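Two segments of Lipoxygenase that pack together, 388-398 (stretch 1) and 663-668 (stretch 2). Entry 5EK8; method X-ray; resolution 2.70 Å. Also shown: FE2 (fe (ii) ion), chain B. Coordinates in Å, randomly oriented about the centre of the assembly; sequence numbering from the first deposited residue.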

# COMPACT_ATOMS: atom_id res chain seq x y z
N THR A 388 -6.55 4.33 -11.83
CA THR A 388 -6.81 5.22 -10.69
C THR A 388 -7.62 4.62 -9.51
O THR A 388 -7.25 4.84 -8.36
CB THR A 388 -7.53 6.51 -11.14
OG1 THR A 388 -8.48 6.19 -12.17
CG2 THR A 388 -6.53 7.50 -11.69
N PRO A 389 -8.71 3.86 -9.78
CA PRO A 389 -9.47 3.36 -8.62
C PRO A 389 -8.69 2.38 -7.73
O PRO A 389 -9.04 2.21 -6.57
CB PRO A 389 -10.66 2.64 -9.27
CG PRO A 389 -10.21 2.31 -10.63
CD PRO A 389 -9.34 3.45 -11.05
N HIS A 390 -7.65 1.77 -8.28
CA HIS A 390 -6.84 0.83 -7.51
C HIS A 390 -5.65 1.52 -6.85
O HIS A 390 -5.09 1.02 -5.88
CB HIS A 390 -6.36 -0.31 -8.40
CG HIS A 390 -7.46 -0.97 -9.17
ND1 HIS A 390 -8.44 -1.72 -8.57
CD2 HIS A 390 -7.74 -0.99 -10.50
CE1 HIS A 390 -9.27 -2.18 -9.48
NE2 HIS A 390 -8.87 -1.75 -10.67
N LEU A 391 -5.26 2.67 -7.39
CA LEU A 391 -4.09 3.39 -6.88
C LEU A 391 -4.48 4.58 -6.02
O LEU A 391 -3.62 5.21 -5.40
CB LEU A 391 -3.21 3.86 -8.04
CG LEU A 391 -2.39 2.76 -8.72
CD1 LEU A 391 -1.80 3.26 -10.03
CD2 LEU A 391 -1.28 2.27 -7.80
N LYS A 392 -5.77 4.88 -5.96
CA LYS A 392 -6.23 6.02 -5.16
C LYS A 392 -6.05 5.76 -3.67
O LYS A 392 -6.00 4.61 -3.23
CB LYS A 392 -7.69 6.36 -5.48
CG LYS A 392 -8.68 5.22 -5.33
CD LYS A 392 -9.96 5.72 -4.65
CE LYS A 392 -11.21 4.94 -5.08
NZ LYS A 392 -11.19 3.50 -4.72
N SER A 393 -5.89 6.85 -2.91
CA SER A 393 -5.89 6.85 -1.45
C SER A 393 -4.66 6.22 -0.78
O SER A 393 -4.50 6.34 0.44
CB SER A 393 -7.16 6.16 -0.92
OG SER A 393 -8.32 6.88 -1.29
N ILE A 394 -3.79 5.56 -1.54
CA ILE A 394 -2.66 4.85 -0.94
C ILE A 394 -1.62 5.81 -0.34
O ILE A 394 -0.96 5.49 0.66
CB ILE A 394 -1.97 3.90 -1.95
CG1 ILE A 394 -1.07 2.90 -1.22
CG2 ILE A 394 -1.19 4.67 -3.00
CD1 ILE A 394 -0.39 1.92 -2.16
N ILE A 395 -1.51 7.00 -0.92
CA ILE A 395 -0.60 8.01 -0.41
C ILE A 395 -0.97 8.38 1.02
O ILE A 395 -0.09 8.59 1.87
CB ILE A 395 -0.60 9.28 -1.30
CG1 ILE A 395 -2.04 9.76 -1.54
CG2 ILE A 395 0.10 9.00 -2.63
CD1 ILE A 395 -2.11 11.13 -2.18
N ASN A 396 -2.27 8.42 1.29
CA ASN A 396 -2.79 8.75 2.61
C ASN A 396 -2.35 7.73 3.65
O ASN A 396 -1.81 8.10 4.70
CB ASN A 396 -4.32 8.83 2.57
CG ASN A 396 -4.83 9.86 1.58
OD1 ASN A 396 -4.32 10.98 1.50
ND2 ASN A 396 -5.85 9.49 0.81
N ILE A 397 -2.58 6.45 3.36
CA ILE A 397 -2.30 5.42 4.34
C ILE A 397 -0.79 5.26 4.55
O ILE A 397 -0.35 5.00 5.67
CB ILE A 397 -2.93 4.05 3.96
CG1 ILE A 397 -2.69 3.02 5.06
CG2 ILE A 397 -2.41 3.54 2.64
CD1 ILE A 397 -3.22 3.44 6.43
N ASN A 398 -0.01 5.43 3.49
CA ASN A 398 1.44 5.36 3.65
C ASN A 398 1.96 6.52 4.51
O ASN A 398 2.79 6.32 5.41
CB ASN A 398 2.13 5.34 2.29
CG ASN A 398 1.95 4.03 1.57
OD1 ASN A 398 1.41 3.07 2.13
ND2 ASN A 398 2.39 3.97 0.32
N ARG A 663 -10.56 -6.45 -1.73
CA ARG A 663 -10.50 -4.99 -1.69
C ARG A 663 -10.15 -4.39 -3.05
O ARG A 663 -9.45 -5.02 -3.84
CB ARG A 663 -9.50 -4.52 -0.63
CG ARG A 663 -9.85 -4.90 0.80
CD ARG A 663 -8.77 -4.41 1.75
NE ARG A 663 -9.11 -4.59 3.15
CZ ARG A 663 -9.66 -3.65 3.92
NH1 ARG A 663 -9.95 -2.46 3.41
NH2 ARG A 663 -9.92 -3.91 5.19
N THR A 664 -10.63 -3.18 -3.30
CA THR A 664 -10.39 -2.48 -4.56
C THR A 664 -9.02 -1.81 -4.55
O THR A 664 -8.35 -1.72 -5.58
CB THR A 664 -11.48 -1.41 -4.82
OG1 THR A 664 -12.76 -2.03 -4.94
CG2 THR A 664 -11.19 -0.63 -6.08
N LEU A 665 -8.61 -1.36 -3.38
CA LEU A 665 -7.44 -0.49 -3.27
C LEU A 665 -6.69 -0.70 -1.96
O LEU A 665 -7.04 -1.56 -1.15
CB LEU A 665 -7.86 0.97 -3.39
CG LEU A 665 -8.49 1.65 -2.16
CD1 LEU A 665 -8.79 3.11 -2.45
CD2 LEU A 665 -9.76 0.95 -1.69
N ILE A 666 -5.65 0.09 -1.78
CA ILE A 666 -4.90 0.11 -0.53
C ILE A 666 -5.15 1.43 0.19
O ILE A 666 -4.63 2.46 -0.22
CB ILE A 666 -3.38 -0.06 -0.77
CG1 ILE A 666 -3.11 -1.34 -1.58
CG2 ILE A 666 -2.62 -0.06 0.55
CD1 ILE A 666 -1.65 -1.59 -1.88
N ASN A 667 -5.98 1.39 1.23
CA ASN A 667 -6.22 2.57 2.05
C ASN A 667 -6.20 2.24 3.52
O ASN A 667 -6.62 3.03 4.35
CB ASN A 667 -7.56 3.23 1.69
CG ASN A 667 -8.72 2.26 1.72
OD1 ASN A 667 -8.58 1.11 2.13
ND2 ASN A 667 -9.89 2.73 1.28
N ILE A 668 -5.71 1.04 3.84
CA ILE A 668 -5.49 0.62 5.21
C ILE A 668 -4.24 -0.27 5.24
O ILE A 668 -3.52 -0.41 6.23
CB ILE A 668 -6.70 -0.13 5.79
CG1 ILE A 668 -6.54 -0.29 7.30
CG2 ILE A 668 -6.89 -1.47 5.08
CD1 ILE A 668 -6.48 1.03 8.04
OXT ILE A 668 -3.93 -0.87 4.22
FE FE2 B . -2.11 -2.47 4.60
O HOH W 1 -10.65 5.46 0.32

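The C-terminal tail of the lipoxygenase packs, without regular secondary structure of its own, against a broken helix through mainly apolar contacts, pinned by one direct hydrogen bond and one bridging water. About 512 Å² is buried, counting both sides, between residues that, where they touch, are at least 269 positions apart in sequence.

The hydrogen bond lies at the His-390 end: His-390 ND1 donates to Thr-664 O at 3.0 Å, with an N-H...O angle of 162°. With chi1 in m, the imidazole presents its edge to the carbonyl, which lies near the ring plane. Thr-664 O also receives a CA-H...O contact from His-390 CA at 3.5 Å, so backbone and side chain of one residue converge on it. Thr-664 CG2 also sits 3.6 Å from Pro-389 O, its methyl filling space beside the helix backbone.

Leu-665 points toward stretch 1 and meets the region where the helix ends. Leu-665 CB is 3.6 Å from Pro-389 O and 3.7 Å from His-390 O, while Leu-665 CD1 lies 3.3 Å from Lys-392 O and 3.8 Å from Ser-393 CB. Lys-392, the first residue to leave helical geometry, turns its side chain back so that Lys-392 NZ donates to Pro-389 O at 3.1 Å. This places Lys-392 NZ 3.3 Å from Leu-665 CD1; the ammonium has a polar partner within its own stretch while packing beside the leucine.

Ser-393 occupies the N-cap position of the next helix but makes no capping bond with its side chain. Instead, Ser-393 OG is 3.2 Å from the O of water 1, which accepts from Asn-667 ND2 at 3.0 Å. Ser-393 points toward the tail, and its CB lies 3.9 Å from Asn-667 CB. Nearby, Ile-666 O receives a CA-H...O contact from Ile-394 CA at 3.2 Å; Ile-394 N, 3.5 Å from that Ile-666 O, is too poorly angled to hydrogen bond.

Isoleucines supply the remaining apolar surface. Ile-394 CD1 meets Ile-666 CD1 at 3.7 Å, and one helical turn on, Ile-397 points toward the tail, with Ile-397 CG2 4.2 Å from Ile-666 CG2 and Ile-397 CD1 4.4 Å from Ile-668 CD1. Branched, uncharged side chains suit these buried positions, offering methyls in several directions. Ile-397 CG1 also lies 3.6 Å from Ile-668 C, packing against the terminal carboxylate, whose Ile-668 OXT binds FE2 FE at 2.5 Å; three atoms from elsewhere in the structure also bind the metal.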